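Side-chain contacts in prophage MuSo2, 43 kDa tail protein (Shewanella oneidensis, PDB 3CDD), which probably forms part of the trimeric baseplate hub of a Mu-like phage tail: residues A52-I57 / D78-S83; T20-T25 / T288-P293; V190-G195 / I336-P341. All coordinates share one frame; numbering follows the deposited sequence. Where two conformers were deposited one is given.

Contact 1 of 3, residues A52-I57 / D78-S83; sequences AFIEPI and DDWVPS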
loop_
_atom_site.group_PDB
_atom_site.type_symbol
_atom_site.label_atom_id
_atom_site.label_comp_id
_atom_site.label_asym_id
_atom_site.label_seq_id
_atom_site.Cartn_x
_atom_site.Cartn_y
_atom_site.Cartn_z
ATOM N N ALA A 52 32.150 13.685 -13.453
ATOM C CA ALA A 52 32.045 12.374 -12.802
ATOM C C ALA A 52 33.300 12.090 -11.971
ATOM O O ALA A 52 34.412 12.351 -12.422
ATOM C CB ALA A 52 31.829 11.272 -13.847
ATOM N N PHE A 53 33.106 11.559 -10.765
ATOM C CA PHE A 53 34.175 11.501 -9.757
ATOM C C PHE A 53 34.578 10.081 -9.346
ATOM O O PHE A 53 35.751 9.728 -9.451
ATOM C CB PHE A 53 33.846 12.381 -8.521
ATOM C CG PHE A 53 32.487 12.119 -7.914
ATOM C CD1 PHE A 53 31.400 12.921 -8.245
ATOM C CD2 PHE A 53 32.299 11.083 -6.992
ATOM C CE1 PHE A 53 30.146 12.690 -7.679
ATOM C CE2 PHE A 53 31.050 10.833 -6.421
ATOM C CZ PHE A 53 29.968 11.637 -6.760
ATOM N N ILE A 54 33.625 9.271 -8.887
ATOM C CA ILE A 54 33.928 7.868 -8.560
ATOM C C ILE A 54 33.403 6.886 -9.588
ATOM O O ILE A 54 32.384 7.122 -10.244
ATOM C CB ILE A 54 33.428 7.413 -7.153
ATOM C CG1 ILE A 54 31.900 7.384 -7.079
ATOM C CG2 ILE A 54 34.037 8.269 -6.038
ATOM C CD1 ILE A 54 31.366 6.114 -6.472
ATOM N N GLU A 55 34.124 5.777 -9.715
ATOM C CA GLU A 55 33.686 4.643 -10.508
ATOM C C GLU A 55 32.530 3.988 -9.748
ATOM O O GLU A 55 32.566 3.929 -8.521
ATOM C CB GLU A 55 34.863 3.676 -10.695
ATOM C CG GLU A 55 34.514 2.356 -11.337
ATOM C CD GLU A 55 35.648 1.811 -12.164
ATOM O OE1 GLU A 55 35.942 2.416 -13.225
ATOM O OE2 GLU A 55 36.239 0.781 -11.758
ATOM N N PRO A 56 31.480 3.552 -10.466
ATOM C CA PRO A 56 30.353 2.913 -9.785
ATOM C C PRO A 56 30.729 1.860 -8.726
ATOM O O PRO A 56 31.756 1.204 -8.833
ATOM C CB PRO A 56 29.577 2.265 -10.932
ATOM C CG PRO A 56 29.830 3.160 -12.108
ATOM C CD PRO A 56 31.246 3.670 -11.922
ATOM N N ILE A 57 29.911 1.753 -7.685
ATOM C CA ILE A 57 29.958 0.612 -6.797
ATOM C C ILE A 57 29.006 -0.393 -7.440
ATOM O O ILE A 57 27.825 -0.119 -7.621
ATOM C CB ILE A 57 29.522 0.967 -5.343
ATOM C CG1 ILE A 57 30.321 2.172 -4.826
ATOM C CG2 ILE A 57 29.701 -0.230 -4.407
ATOM C CD1 ILE A 57 29.894 2.670 -3.447
ATOM N N ASP A 78 22.889 -4.393 -2.422
ATOM C CA ASP A 78 21.702 -4.821 -3.153
ATOM C C ASP A 78 21.542 -3.964 -4.384
ATOM O O ASP A 78 21.402 -4.492 -5.489
ATOM C CB ASP A 78 20.450 -4.663 -2.293
ATOM C CG ASP A 78 20.248 -5.808 -1.342
ATOM O OD1 ASP A 78 20.508 -6.968 -1.736
ATOM O OD2 ASP A 78 19.789 -5.542 -0.208
ATOM N N ASP A 79 21.575 -2.641 -4.172
ATOM C CA ASP A 79 21.246 -1.642 -5.181
ATOM C C ASP A 79 22.344 -0.586 -5.344
ATOM O O ASP A 79 22.851 -0.034 -4.364
ATOM C CB ASP A 79 19.911 -0.929 -4.848
ATOM C CG ASP A 79 18.692 -1.870 -4.899
ATOM O OD1 ASP A 79 18.815 -3.046 -4.518
ATOM O OD2 ASP A 79 17.590 -1.440 -5.347
ATOM N N TRP A 80 22.691 -0.327 -6.596
ATOM C CA TRP A 80 23.488 0.805 -7.005
ATOM C C TRP A 80 22.515 1.830 -7.611
ATOM O O TRP A 80 21.735 1.504 -8.499
ATOM C CB TRP A 80 24.525 0.323 -8.034
ATOM C CG TRP A 80 25.172 1.395 -8.853
ATOM C CD1 TRP A 80 25.082 1.546 -10.200
ATOM C CD2 TRP A 80 25.986 2.485 -8.375
ATOM N NE1 TRP A 80 25.801 2.654 -10.599
ATOM C CE2 TRP A 80 26.365 3.245 -9.498
ATOM C CE3 TRP A 80 26.428 2.890 -7.103
ATOM C CZ2 TRP A 80 27.188 4.387 -9.400
ATOM C CZ3 TRP A 80 27.259 4.028 -7.007
ATOM C CH2 TRP A 80 27.620 4.754 -8.146
ATOM N N VAL A 81 22.538 3.055 -7.107
ATOM C CA VAL A 81 21.464 4.025 -7.398
ATOM C C VAL A 81 22.070 5.380 -7.807
ATOM O O VAL A 81 22.129 6.299 -7.022
ATOM C CB VAL A 81 20.451 4.131 -6.210
ATOM C CG1 VAL A 81 19.183 4.974 -6.566
ATOM C CG2 VAL A 81 20.071 2.728 -5.708
ATOM N N PRO A 82 22.516 5.492 -9.066
ATOM C CA PRO A 82 23.060 6.773 -9.540
ATOM C C PRO A 82 21.965 7.698 -10.078
ATOM O O PRO A 82 20.946 7.216 -10.594
ATOM C CB PRO A 82 23.971 6.356 -10.685
ATOM C CG PRO A 82 23.288 5.105 -11.274
ATOM C CD PRO A 82 22.546 4.442 -10.112
ATOM N N SER A 83 22.193 9.002 -9.953
ATOM C CA SER A 83 21.355 10.015 -10.589
ATOM C C SER A 83 22.180 11.272 -10.751
ATOM O O SER A 83 23.191 11.439 -10.076
ATOM C CB SER A 83 20.117 10.322 -9.745
ATOM O OG SER A 83 20.490 10.922 -8.509
#

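Contact 2 of 3, residues T20-T25 / T288-P293; sequences TKIGIT and TGWRIP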
loop_
_atom_site.group_PDB
_atom_site.type_symbol
_atom_site.label_atom_id
_atom_site.label_comp_id
_atom_site.label_asym_id
_atom_site.label_seq_id
_atom_site.Cartn_x
_atom_site.Cartn_y
_atom_site.Cartn_z
ATOM N N THR A 20 27.191 11.891 2.526
ATOM C CA THR A 20 26.405 13.031 2.953
ATOM C C THR A 20 25.154 12.584 3.728
ATOM O O THR A 20 24.583 13.377 4.469
ATOM C CB THR A 20 25.994 13.957 1.762
ATOM O OG1 THR A 20 25.376 13.180 0.737
ATOM C CG2 THR A 20 27.196 14.706 1.188
ATOM N N LYS A 21 24.756 11.318 3.548
ATOM C CA LYS A 21 23.669 10.728 4.325
ATOM C C LYS A 21 23.902 9.226 4.535
ATOM O O LYS A 21 24.155 8.486 3.580
ATOM C CB LYS A 21 22.319 10.980 3.643
ATOM C CG LYS A 21 21.093 10.771 4.536
ATOM C CD LYS A 21 19.815 11.074 3.740
ATOM C CE LYS A 21 19.586 10.032 2.634
ATOM N NZ LYS A 21 18.311 10.293 1.858
ATOM N N ILE A 22 23.842 8.783 5.791
ATOM C CA ILE A 22 24.086 7.372 6.153
ATOM C C ILE A 22 22.931 6.934 7.037
ATOM O O ILE A 22 22.563 7.672 7.958
ATOM C CB ILE A 22 25.418 7.237 6.937
ATOM C CG1 ILE A 22 26.576 7.792 6.104
ATOM C CG2 ILE A 22 25.679 5.744 7.416
ATOM C CD1 ILE A 22 27.913 7.863 6.825
ATOM N N GLY A 23 22.330 5.775 6.743
ATOM C CA GLY A 23 21.342 5.153 7.628
ATOM C C GLY A 23 21.674 3.675 7.760
ATOM O O GLY A 23 21.796 2.976 6.756
ATOM N N ILE A 24 21.888 3.176 8.978
ATOM C CA ILE A 24 22.120 1.721 9.134
ATOM C C ILE A 24 21.161 1.190 10.197
ATOM O O ILE A 24 21.096 1.734 11.305
ATOM C CB ILE A 24 23.592 1.383 9.472
ATOM C CG1 ILE A 24 24.511 1.699 8.298
ATOM C CG2 ILE A 24 23.757 -0.111 9.819
ATOM C CD1 ILE A 24 26.015 1.902 8.693
ATOM N N THR A 25 20.372 0.181 9.845
ATOM C CA THR A 25 19.528 -0.472 10.834
ATOM C C THR A 25 20.143 -1.793 11.288
ATOM O O THR A 25 20.553 -2.618 10.467
ATOM C CB THR A 25 18.078 -0.684 10.314
ATOM O OG1 THR A 25 17.529 0.577 9.970
ATOM C CG2 THR A 25 17.171 -1.289 11.411
ATOM N N THR A 288 22.379 11.303 20.870
ATOM C CA THR A 288 23.502 11.832 20.126
ATOM C C THR A 288 24.641 10.803 20.098
ATOM O O THR A 288 24.993 10.230 21.132
ATOM C CB THR A 288 23.986 13.187 20.736
ATOM O OG1 THR A 288 23.033 14.216 20.441
ATOM C CG2 THR A 288 25.343 13.622 20.156
ATOM N N GLY A 289 25.215 10.567 18.913
ATOM C CA GLY A 289 26.338 9.631 18.786
ATOM C C GLY A 289 25.879 8.194 18.597
ATOM O O GLY A 289 24.822 7.813 19.030
ATOM N N TRP A 290 26.684 7.403 17.919
ATOM C CA TRP A 290 26.436 5.970 17.743
ATOM C C TRP A 290 27.022 5.172 18.917
ATOM O O TRP A 290 26.717 3.979 19.103
ATOM C CB TRP A 290 27.153 5.544 16.474
ATOM C CG TRP A 290 26.544 6.047 15.218
ATOM C CD1 TRP A 290 25.600 7.049 15.071
ATOM C CD2 TRP A 290 26.815 5.551 13.904
ATOM N NE1 TRP A 290 25.282 7.205 13.715
ATOM C CE2 TRP A 290 26.014 6.295 12.991
ATOM C CE3 TRP A 290 27.633 4.522 13.408
ATOM C CZ2 TRP A 290 26.040 6.054 11.615
ATOM C CZ3 TRP A 290 27.661 4.291 12.048
ATOM C CH2 TRP A 290 26.862 5.042 11.167
ATOM N N ARG A 291 27.881 5.843 19.686
ATOM C CA ARG A 291 28.561 5.249 20.840
ATOM C C ARG A 291 27.989 5.728 22.163
ATOM O O ARG A 291 27.623 6.906 22.326
ATOM C CB ARG A 291 30.032 5.603 20.810
ATOM C CG ARG A 291 30.766 4.943 19.698
ATOM C CD ARG A 291 32.257 4.932 19.949
ATOM N NE ARG A 291 32.938 4.420 18.769
ATOM C CZ ARG A 291 33.257 3.145 18.578
ATOM N NH1 ARG A 291 32.978 2.237 19.512
ATOM N NH2 ARG A 291 33.876 2.787 17.455
ATOM N N ILE A 292 27.904 4.801 23.108
ATOM C CA ILE A 292 27.517 5.105 24.471
ATOM C C ILE A 292 28.702 5.814 25.104
ATOM O O ILE A 292 29.752 5.212 25.226
ATOM C CB ILE A 292 27.166 3.785 25.191
ATOM C CG1 ILE A 292 25.993 3.082 24.453
ATOM C CG2 ILE A 292 26.797 4.039 26.622
ATOM C CD1 ILE A 292 25.874 1.570 24.680
ATOM N N PRO A 293 28.540 7.092 25.512
ATOM C CA PRO A 293 29.686 7.853 26.075
ATOM C C PRO A 293 30.315 7.246 27.337
ATOM O O PRO A 293 31.541 7.385 27.555
ATOM C CB PRO A 293 29.112 9.235 26.388
ATOM C CG PRO A 293 27.726 9.278 25.710
ATOM C CD PRO A 293 27.282 7.863 25.491
#

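Contact 3 of 3, residues V190-G195 / I336-P341; sequences VSLILG and ISVVRP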
loop_
_atom_site.group_PDB
_atom_site.type_symbol
_atom_site.label_atom_id
_atom_site.label_comp_id
_atom_site.label_asym_id
_atom_site.label_seq_id
_atom_site.Cartn_x
_atom_site.Cartn_y
_atom_site.Cartn_z
ATOM N N VAL A 190 24.111 1.523 30.483
ATOM C CA VAL A 190 23.641 2.895 30.416
ATOM C C VAL A 190 22.123 2.913 30.627
ATOM O O VAL A 190 21.432 1.934 30.324
ATOM C CB VAL A 190 24.018 3.520 29.027
ATOM C CG1 VAL A 190 23.288 2.796 27.884
ATOM C CG2 VAL A 190 23.764 5.031 28.972
ATOM N N SER A 191 21.619 4.033 31.143
ATOM C CA SER A 191 20.184 4.293 31.199
ATOM C C SER A 191 19.806 5.374 30.204
ATOM O O SER A 191 20.625 6.234 29.871
ATOM C CB SER A 191 19.783 4.737 32.604
ATOM O OG SER A 191 20.018 3.706 33.533
ATOM N N LEU A 192 18.569 5.314 29.721
ATOM C CA LEU A 192 17.994 6.393 28.958
ATOM C C LEU A 192 17.129 7.232 29.905
ATOM O O LEU A 192 16.029 6.818 30.289
ATOM C CB LEU A 192 17.161 5.837 27.794
ATOM C CG LEU A 192 17.915 5.135 26.652
ATOM C CD1 LEU A 192 16.974 4.192 25.866
ATOM C CD2 LEU A 192 18.522 6.164 25.679
ATOM N N ILE A 193 17.634 8.407 30.264
ATOM C CA ILE A 193 17.029 9.251 31.294
ATOM C C ILE A 193 16.562 10.572 30.687
ATOM O O ILE A 193 17.378 11.381 30.220
ATOM C CB ILE A 193 18.031 9.524 32.474
ATOM C CG1 ILE A 193 18.598 8.214 33.012
ATOM C CG2 ILE A 193 17.352 10.313 33.607
ATOM C CD1 ILE A 193 19.959 8.340 33.725
ATOM N N LEU A 194 15.237 10.751 30.662
ATOM C CA LEU A 194 14.600 12.024 30.327
ATOM C C LEU A 194 15.246 13.192 31.079
ATOM O O LEU A 194 15.245 13.227 32.323
ATOM C CB LEU A 194 13.100 11.950 30.641
ATOM C CG LEU A 194 12.216 13.180 30.440
ATOM C CD1 LEU A 194 12.344 13.693 29.032
ATOM C CD2 LEU A 194 10.785 12.803 30.713
ATOM N N GLY A 195 15.810 14.130 30.317
ATOM C CA GLY A 195 16.540 15.266 30.888
ATOM C C GLY A 195 18.052 15.093 30.982
ATOM O O GLY A 195 18.770 16.031 31.370
ATOM N N ILE A 336 16.987 4.395 19.211
ATOM C CA ILE A 336 16.916 3.132 19.939
ATOM C C ILE A 336 15.432 2.814 20.174
ATOM O O ILE A 336 14.742 3.576 20.834
ATOM C CB ILE A 336 17.688 3.255 21.253
ATOM C CG1 ILE A 336 19.148 3.639 20.963
ATOM C CG2 ILE A 336 17.627 1.981 22.098
ATOM C CD1 ILE A 336 19.552 4.733 21.904
ATOM N N SER A 337 14.966 1.732 19.549
ATOM C CA SER A 337 13.623 1.190 19.732
ATOM C C SER A 337 13.638 0.173 20.879
ATOM O O SER A 337 14.360 -0.833 20.803
ATOM C CB SER A 337 13.206 0.487 18.448
ATOM O OG SER A 337 11.882 -0.003 18.503
ATOM N N VAL A 338 12.867 0.417 21.938
ATOM C CA VAL A 338 12.915 -0.440 23.135
ATOM C C VAL A 338 11.580 -1.129 23.381
ATOM O O VAL A 338 10.526 -0.574 23.091
ATOM C CB VAL A 338 13.292 0.339 24.406
ATOM C CG1 VAL A 338 14.737 0.840 24.339
ATOM C CG2 VAL A 338 12.281 1.505 24.652
ATOM N N VAL A 339 11.640 -2.347 23.904
ATOM C CA VAL A 339 10.433 -3.143 24.161
ATOM C C VAL A 339 10.540 -3.731 25.568
ATOM O O VAL A 339 11.658 -3.834 26.107
ATOM C CB VAL A 339 10.259 -4.280 23.110
ATOM C CG1 VAL A 339 10.052 -3.699 21.679
ATOM C CG2 VAL A 339 11.491 -5.248 23.128
ATOM N N ARG A 340 9.396 -4.090 26.162
ATOM C CA ARG A 340 9.383 -4.841 27.422
ATOM C C ARG A 340 10.137 -6.148 27.206
ATOM O O ARG A 340 9.885 -6.854 26.223
ATOM C CB ARG A 340 7.945 -5.097 27.919
ATOM N N PRO A 341 11.092 -6.453 28.104
ATOM C CA PRO A 341 12.092 -7.490 27.884
ATOM C C PRO A 341 11.519 -8.879 27.728
ATOM O O PRO A 341 12.234 -9.768 27.262
ATOM C CB PRO A 341 12.951 -7.445 29.159
ATOM C CG PRO A 341 12.695 -6.122 29.756
ATOM C CD PRO A 341 11.263 -5.807 29.415
#

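Contact 1 of 3, residues A52-I57 / D78-S83
The indole of Trp-80 lies against the loop 52-57, and its apolar contacts fall on Pro-56, Ile-57 and, at the margin, Ile-54. Pro-56 covers one face: its CB lies above the indole plane, displaced toward the rim, and comes within 3.5 Å of Trp-80 CZ2. Ile-57 meets the six-membered ring farther along, with its CB 4.0 Å from Trp-80 CE3. More loosely, Ile-54 brings CD1 to 4.3 Å from Trp-80 CH2, approaching obliquely. The CB of Trp-80 already points toward the loop, and with CG anti to the backbone N (chi1 163°) the indole extends away from strand 70-84.

Backbone atoms share the same face. The carbonyl O of Ile-57 lies 3.3 Å from Trp-80 CD2, above the ring and toward its rim, a van der Waals contact. On the opposite face CD of Pro-82, two residues along the strand, sits 3.7 Å above the plane, which places the indole between two prolines. The strand belongs to the N-terminal GpP-like domain of the phage-barrel clan, and a classic beta bulge, where Asp-78 and Asp-79 both face Ser-94, immediately precedes the tryptophan.

The polar interactions lead out of the contact to a second subunit. Trp-80 NE1 is hydrogen-bonded to the carbonyl O of Met-312 of that subunit, whose Arg-204 and Arg-208 form salt bridges with Asp-79.

Contact 2 of 3, residues T20-T25 / T288-P293
Trp-290 meets strand 21-27 through one corner of its indole, the atom CH2, which touches two isoleucines. CG2 of Ile-22 lies 4.0 Å from Trp-290 CH2, at the ring edge and close to its plane. CD1 of Ile-24 comes to 4.1 Å from the same CH2, from an oblique direction. Both isoleucines point toward the loop from one side of the strand, with Gly-23 between them, and each side chain runs at about a right angle to that of the tryptophan. They use different branches: in Ile-22 CG2 stands anti to the backbone N and itself makes the contact, whereas in Ile-24 the longer branch, through CG1, carries CD1 to the ring.

All three residues are buried, yet the direct contact is narrow, with 97 Å² lost between the segments; Phe-325, Val-72 and Ile-67 also pack on the indole. The indole N-H, at NE1, is hydrogen-bonded to the carbonyl O of Ser-326. Away from the contact, the exposed Lys-21 makes a long, weak ion pair with Glu-38; on the loop, the partly exposed Arg-291 forms salt bridges with Glu-5 and Glu-70.

The contact thus joins the N-terminal GpP-like region to the fourth-domain region. Strand 21-27 is paired antiparallel with strand 34-42 and with strand 317-328, while the tryptophan, in the loop after strand 281-288, also packs on strands 62-67 and 70-84.

Contact 3 of 3, residues V190-G195 / I336-P341
Leu-192 packs with its two methyls on two residues of strand 331-339, Ile-336 and Val-338. Strand 331-339 lies in the fourth, GpP-like domain, of the phage-barrel clan. CD2 of Leu-192 lies 4.2 Å from CD1 of Ile-336. The other branch, CD1 of Leu-192, faces CG1 of Val-338 at 4.3 Å, so the fork of the leucine spans alternate residues of the strand. Contacts at these distances are light, and just 100 Å² is buried between the segments, although all three residues are buried in the assembly.

Val-287 of strand 281-288 touches both Leu-192 and Ile-336, while Val-305 adds to the cover of Leu-192. Farther out, backbone hydrogen bonds set the positions of the two segments: Leu-192 bonds with Pro-306 and Ile-308 as the short strand 192-193 runs parallel to strand 304-309, while Ile-336 bonds with Tyr-285 and Ser-337 with Ala-321, which places strand 331-339 between strands 281-288 and 317-328. Asn-197 holds segment 190-195, with ND2 bonded to the O of Ser-191 and OD1 to the N of Ile-193. At Ile-336, CG1 stands anti to the carbonyl carbon (chi1 -58°), and the methyl reaching Leu-192 is CD1, at the end of that branch.

Overall arrangement
The three contacts form a series across the beta-rich body of the chain: the centres of contacts 1 and 2 lie about 23 Å apart, those of contacts 2 and 3 about 17 Å, and those of contacts 1 and 3 about 37 Å. Contact 1 is local to the N-terminal GpP-like region, and both its segments fall between the two segments of contact 2, whose segments are 263 residues apart at their closest ends. Contacts 2 and 3 alternate along the sequence and touch where Ile-292 packs on Val-190. Strand 317-328, paired with both 21-27 and 331-339, links the two regions. Distant parts of the sequence thus meet in one body; contact 1 adjoins a second subunit and contact 3 reaches a third through Leu-194.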